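Local coordinates for CBS domain-containing protein (Pyrococcus horikoshii, PDB 2YZQ), which is of unknown function but binds S-adenosylmethionine between two of its CBS domains, which is consistent with a role in sensing this adenosyl ligand, at residues 157-162 / 170-175. Residues are numbered along the deposited sequence; the frame is centred on the assembly and turned at random.
With SAM (S-adenosylmethionine), chain B.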
ATOM      1  N   SER A 157      -6.095   0.531   5.986  1.00 11.80           N
ATOM      2  CA  SER A 157      -4.923  -0.320   5.843  1.00 11.42           C
ATOM      3  C   SER A 157      -5.298  -1.617   5.142  1.00 11.39           C
ATOM      4  O   SER A 157      -6.451  -2.052   5.175  1.00 11.97           O
ATOM      5  CB  SER A 157      -4.322  -0.654   7.210  1.00 11.20           C
ATOM      6  OG  SER A 157      -3.190  -1.502   7.064  1.00 11.89           O
ATOM      7  N   MET A 158      -4.314  -2.232   4.502  1.00 11.46           N
ATOM      8  CA  MET A 158      -4.540  -3.488   3.811  1.00 12.25           C
ATOM      9  C   MET A 158      -4.624  -4.643   4.802  1.00 12.21           C
ATOM     10  O   MET A 158      -5.041  -5.741   4.440  1.00 12.53           O
ATOM     11  CB  MET A 158      -3.411  -3.749   2.818  1.00 14.87           C
ATOM     12  CG  MET A 158      -3.354  -2.737   1.694  1.00 19.75           C
ATOM     13  SD  MET A 158      -2.093  -3.188   0.504  1.00 29.06           S
ATOM     14  CE  MET A 158      -2.856  -4.604  -0.245  1.00 26.39           C
ATOM     15  N   ALA A 159      -4.243  -4.394   6.051  1.00 12.09           N
ATOM     16  CA  ALA A 159      -4.280  -5.449   7.058  1.00 11.23           C
ATOM     17  C   ALA A 159      -4.826  -5.001   8.399  1.00 11.51           C
ATOM     18  O   ALA A 159      -4.764  -3.821   8.749  1.00 11.71           O
ATOM     19  CB  ALA A 159      -2.886  -6.026   7.256  1.00 10.39           C
ATOM     20  N   LEU A 160      -5.350  -5.966   9.145  1.00 10.38           N
ATOM     21  CA  LEU A 160      -5.884  -5.723  10.474  1.00  9.94           C
ATOM     22  C   LEU A 160      -5.017  -6.390  11.531  1.00 11.36           C
ATOM     23  O   LEU A 160      -4.849  -7.611  11.514  1.00 11.30           O
ATOM     24  CB  LEU A 160      -7.289  -6.311  10.625  1.00 10.52           C
ATOM     25  CG  LEU A 160      -8.465  -5.762   9.827  1.00 10.05           C
ATOM     26  CD1 LEU A 160      -9.672  -6.680   9.981  1.00 11.28           C
ATOM     27  CD2 LEU A 160      -8.786  -4.365  10.328  1.00 14.53           C
ATOM     28  N   PRO A 161      -4.424  -5.606  12.440  1.00 11.56           N
ATOM     29  CA  PRO A 161      -3.614  -6.249  13.478  1.00  9.84           C
ATOM     30  C   PRO A 161      -4.650  -7.016  14.307  1.00 11.08           C
ATOM     31  O   PRO A 161      -5.777  -6.543  14.473  1.00 11.24           O
ATOM     32  CB  PRO A 161      -3.046  -5.063  14.261  1.00 10.58           C
ATOM     33  CG  PRO A 161      -2.930  -3.991  13.217  1.00 11.56           C
ATOM     34  CD  PRO A 161      -4.225  -4.144  12.442  1.00 11.92           C
ATOM     35  N   VAL A 162      -4.287  -8.187  14.813  1.00 10.12           N
ATOM     36  CA  VAL A 162      -5.216  -8.987  15.609  1.00  9.82           C
ATOM     37  C   VAL A 162      -4.778  -8.991  17.069  1.00 10.50           C
ATOM     38  O   VAL A 162      -3.594  -9.119  17.365  1.00 12.20           O
ATOM     39  CB  VAL A 162      -5.267 -10.445  15.094  1.00 10.09           C
ATOM     40  CG1 VAL A 162      -6.277 -11.240  15.890  1.00 10.39           C
ATOM     41  CG2 VAL A 162      -5.623 -10.463  13.614  1.00 11.49           C
ATOM     42  N   VAL A 170      -1.459 -10.239  18.881  1.00 12.76           N
ATOM     43  CA  VAL A 170      -1.146 -11.662  18.715  1.00 13.63           C
ATOM     44  C   VAL A 170      -1.083 -12.127  17.264  1.00 13.94           C
ATOM     45  O   VAL A 170      -0.703 -13.264  16.992  1.00 14.92           O
ATOM     46  CB  VAL A 170      -2.161 -12.575  19.454  1.00 13.60           C
ATOM     47  CG1 VAL A 170      -2.130 -12.287  20.946  1.00 15.07           C
ATOM     48  CG2 VAL A 170      -3.559 -12.390  18.884  1.00 14.80           C
ATOM     49  N   GLY A 171      -1.454 -11.258  16.331  1.00 12.32           N
ATOM     50  CA  GLY A 171      -1.410 -11.649  14.936  1.00 12.77           C
ATOM     51  C   GLY A 171      -1.769 -10.511  14.009  1.00 11.92           C
ATOM     52  O   GLY A 171      -1.883  -9.360  14.427  1.00 11.72           O
ATOM     53  N   ILE A 172      -1.938 -10.842  12.737  1.00 11.54           N
ATOM     54  CA  ILE A 172      -2.294  -9.842  11.746  1.00 11.95           C
ATOM     55  C   ILE A 172      -2.946 -10.595  10.595  1.00 13.27           C
ATOM     56  O   ILE A 172      -2.634 -11.761  10.364  1.00 11.51           O
ATOM     57  CB  ILE A 172      -1.029  -9.057  11.304  1.00 12.32           C
ATOM     58  CG1 ILE A 172      -1.421  -7.891  10.395  1.00 11.97           C
ATOM     59  CG2 ILE A 172      -0.021  -9.999  10.646  1.00 12.72           C
ATOM     60  CD1 ILE A 172      -0.385  -6.782  10.369  1.00 12.86           C
ATOM     61  N   VAL A 173      -3.862  -9.949   9.885  1.00 12.03           N
ATOM     62  CA  VAL A 173      -4.548 -10.620   8.786  1.00 11.87           C
ATOM     63  C   VAL A 173      -4.897  -9.680   7.639  1.00 13.06           C
ATOM     64  O   VAL A 173      -5.209  -8.511   7.865  1.00 12.12           O
ATOM     65  CB  VAL A 173      -5.857 -11.294   9.296  1.00 12.65           C
ATOM     66  CG1 VAL A 173      -6.846 -10.233   9.808  1.00 12.94           C
ATOM     67  CG2 VAL A 173      -6.493 -12.117   8.190  1.00 13.31           C
ATOM     68  N   ASP A 174      -4.812 -10.187   6.410  1.00 12.17           N
ATOM     69  CA  ASP A 174      -5.179  -9.396   5.241  1.00 12.66           C
ATOM     70  C   ASP A 174      -5.966 -10.248   4.256  1.00 14.35           C
ATOM     71  O   ASP A 174      -6.232 -11.426   4.515  1.00 13.89           O
ATOM     72  CB  ASP A 174      -3.956  -8.718   4.583  1.00 12.91           C
ATOM     73  CG  ASP A 174      -3.105  -9.652   3.741  1.00 14.25           C
ATOM     74  OD1 ASP A 174      -3.414 -10.854   3.618  1.00 13.35           O
ATOM     75  OD2 ASP A 174      -2.104  -9.152   3.184  1.00 14.34           O
ATOM     76  N   GLU A 175      -6.364  -9.644   3.143  1.00 15.17           N
ATOM     77  CA  GLU A 175      -7.170 -10.325   2.141  1.00 16.46           C
ATOM     78  C   GLU A 175      -6.586 -11.647   1.647  1.00 15.58           C
ATOM     79  O   GLU A 175      -7.311 -12.626   1.487  1.00 16.17           O
ATOM     80  CB  GLU A 175      -7.409  -9.372   0.965  1.00 20.92           C
ATOM     81  CG  GLU A 175      -8.279  -9.908  -0.146  1.00 30.18           C
ATOM     82  CD  GLU A 175      -8.579  -8.846  -1.187  1.00 31.28           C
ATOM     83  OE1 GLU A 175      -7.643  -8.100  -1.554  1.00 34.60           O
ATOM     84  OE2 GLU A 175      -9.741  -8.761  -1.641  1.00 36.06           O
TER
HETATM   85  N   SAM B6075      -1.025  -7.030  -1.019  1.00 21.74           N
HETATM   86  CA  SAM B6075      -0.065  -8.143  -1.076  1.00 22.95           C
HETATM   87  C   SAM B6075      -0.588  -9.225  -2.004  1.00 22.98           C
HETATM   88  O   SAM B6075       0.160 -10.105  -2.401  1.00 26.70           O
HETATM   89  OXT SAM B6075      -1.754  -9.221  -2.357  1.00 24.18           O
HETATM   90  CB  SAM B6075       0.136  -8.703   0.339  1.00 20.96           C
HETATM   91  CG  SAM B6075       1.439  -9.503   0.402  1.00 19.17           C
HETATM   92  SD  SAM B6075       1.831  -9.927   2.126  1.00 16.27           S
HETATM   93  CE  SAM B6075       3.224 -11.067   1.827  1.00 17.89           C
HETATM   94  C5' SAM B6075       0.473 -10.986   2.675  1.00 14.16           C
HETATM   95  C4' SAM B6075       0.898 -11.734   3.940  1.00 13.73           C
HETATM   96  O4' SAM B6075       1.668 -10.853   4.794  1.00 14.03           O
HETATM   97  C3' SAM B6075      -0.313 -12.213   4.751  1.00 13.44           C
HETATM   98  O3' SAM B6075      -0.079 -13.554   5.211  1.00 14.10           O
HETATM   99  C2' SAM B6075      -0.372 -11.206   5.908  1.00 12.85           C
HETATM  100  O2' SAM B6075      -1.035 -11.751   7.053  1.00 12.71           O
HETATM  101  C1' SAM B6075       1.124 -10.935   6.122  1.00 12.48           C
HETATM  102  N9  SAM B6075       1.393  -9.682   6.832  1.00 12.40           N
HETATM  103  C8  SAM B6075       0.900  -8.424   6.572  1.00 13.61           C
HETATM  104  N7  SAM B6075       1.485  -7.556   7.355  1.00 11.74           N
HETATM  105  C5  SAM B6075       2.278  -8.222   8.237  1.00 12.07           C
HETATM  106  C6  SAM B6075       3.081  -7.871   9.358  1.00 12.08           C
HETATM  107  N6  SAM B6075       3.164  -6.563   9.790  1.00 12.11           N
HETATM  108  N1  SAM B6075       3.764  -8.840  10.002  1.00 12.47           N
HETATM  109  C2  SAM B6075       3.665 -10.127   9.650  1.00 12.99           C
HETATM  110  N3  SAM B6075       2.952 -10.499   8.589  1.00 10.75           N
HETATM  111  C4  SAM B6075       2.230  -9.593   7.885  1.00 11.23           C
HETATM  112  O   HOH W   1      -5.955  -6.815   2.239  1.00 17.69           O
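L160 and V173 exchange two backbone hydrogen bonds in the beta hairpin of a CBS domain, whose strand segments 159-162 and 170-174 run antiparallel, their directions 162° apart. L160 N reaches V173 O at 2.9 Å and V173 N returns to L160 O at 3.0 Å. P161 and I172 form the next, non-hydrogen-bonded pair, and beyond it V162 N donates to G171 O at 2.7 Å. There the register slips: V162 O accepts from both V170 N and G171 N, the geometry of a classic beta bulge. The bond from V170 is the shorter and straighter, 171° at the hydrogen.

The residues alternate between two faces. On one, V162 CG2 lies 4.0 Å from V173 CG1, and L160 CB touches the same methyl; V139 of the parallel strand 139-140 packs against L160 and V162. The other face carries A159, I172 and D174, and S-adenosylmethionine lies along it. I172 puts CG1 anti to the backbone N (chi1 -173°), against A159 CB, while its CG2 and CD1 meet the adenine, CG2 coming within 3.6 Å of C4. D174 OD2 lies 3.2 Å from C5' of the ligand and also near its CB, while OD1 faces C3' and C2' of the ribose. M158, its chain bent at chi3, brings CE to the ligand's amino N.

T176 OG1 is hydrogen-bonded to D174 OD1 and steadies that carboxylate; D177, which binds S-adenosylmethionine through OD1, takes the backbone D174 N on its OD2. S157 OG accepts from A159 N, two residues on, in an ST turn. At the hairpin's open end one water joins the segments, donating to M158 O and accepting from E175 N at 3.0 Å.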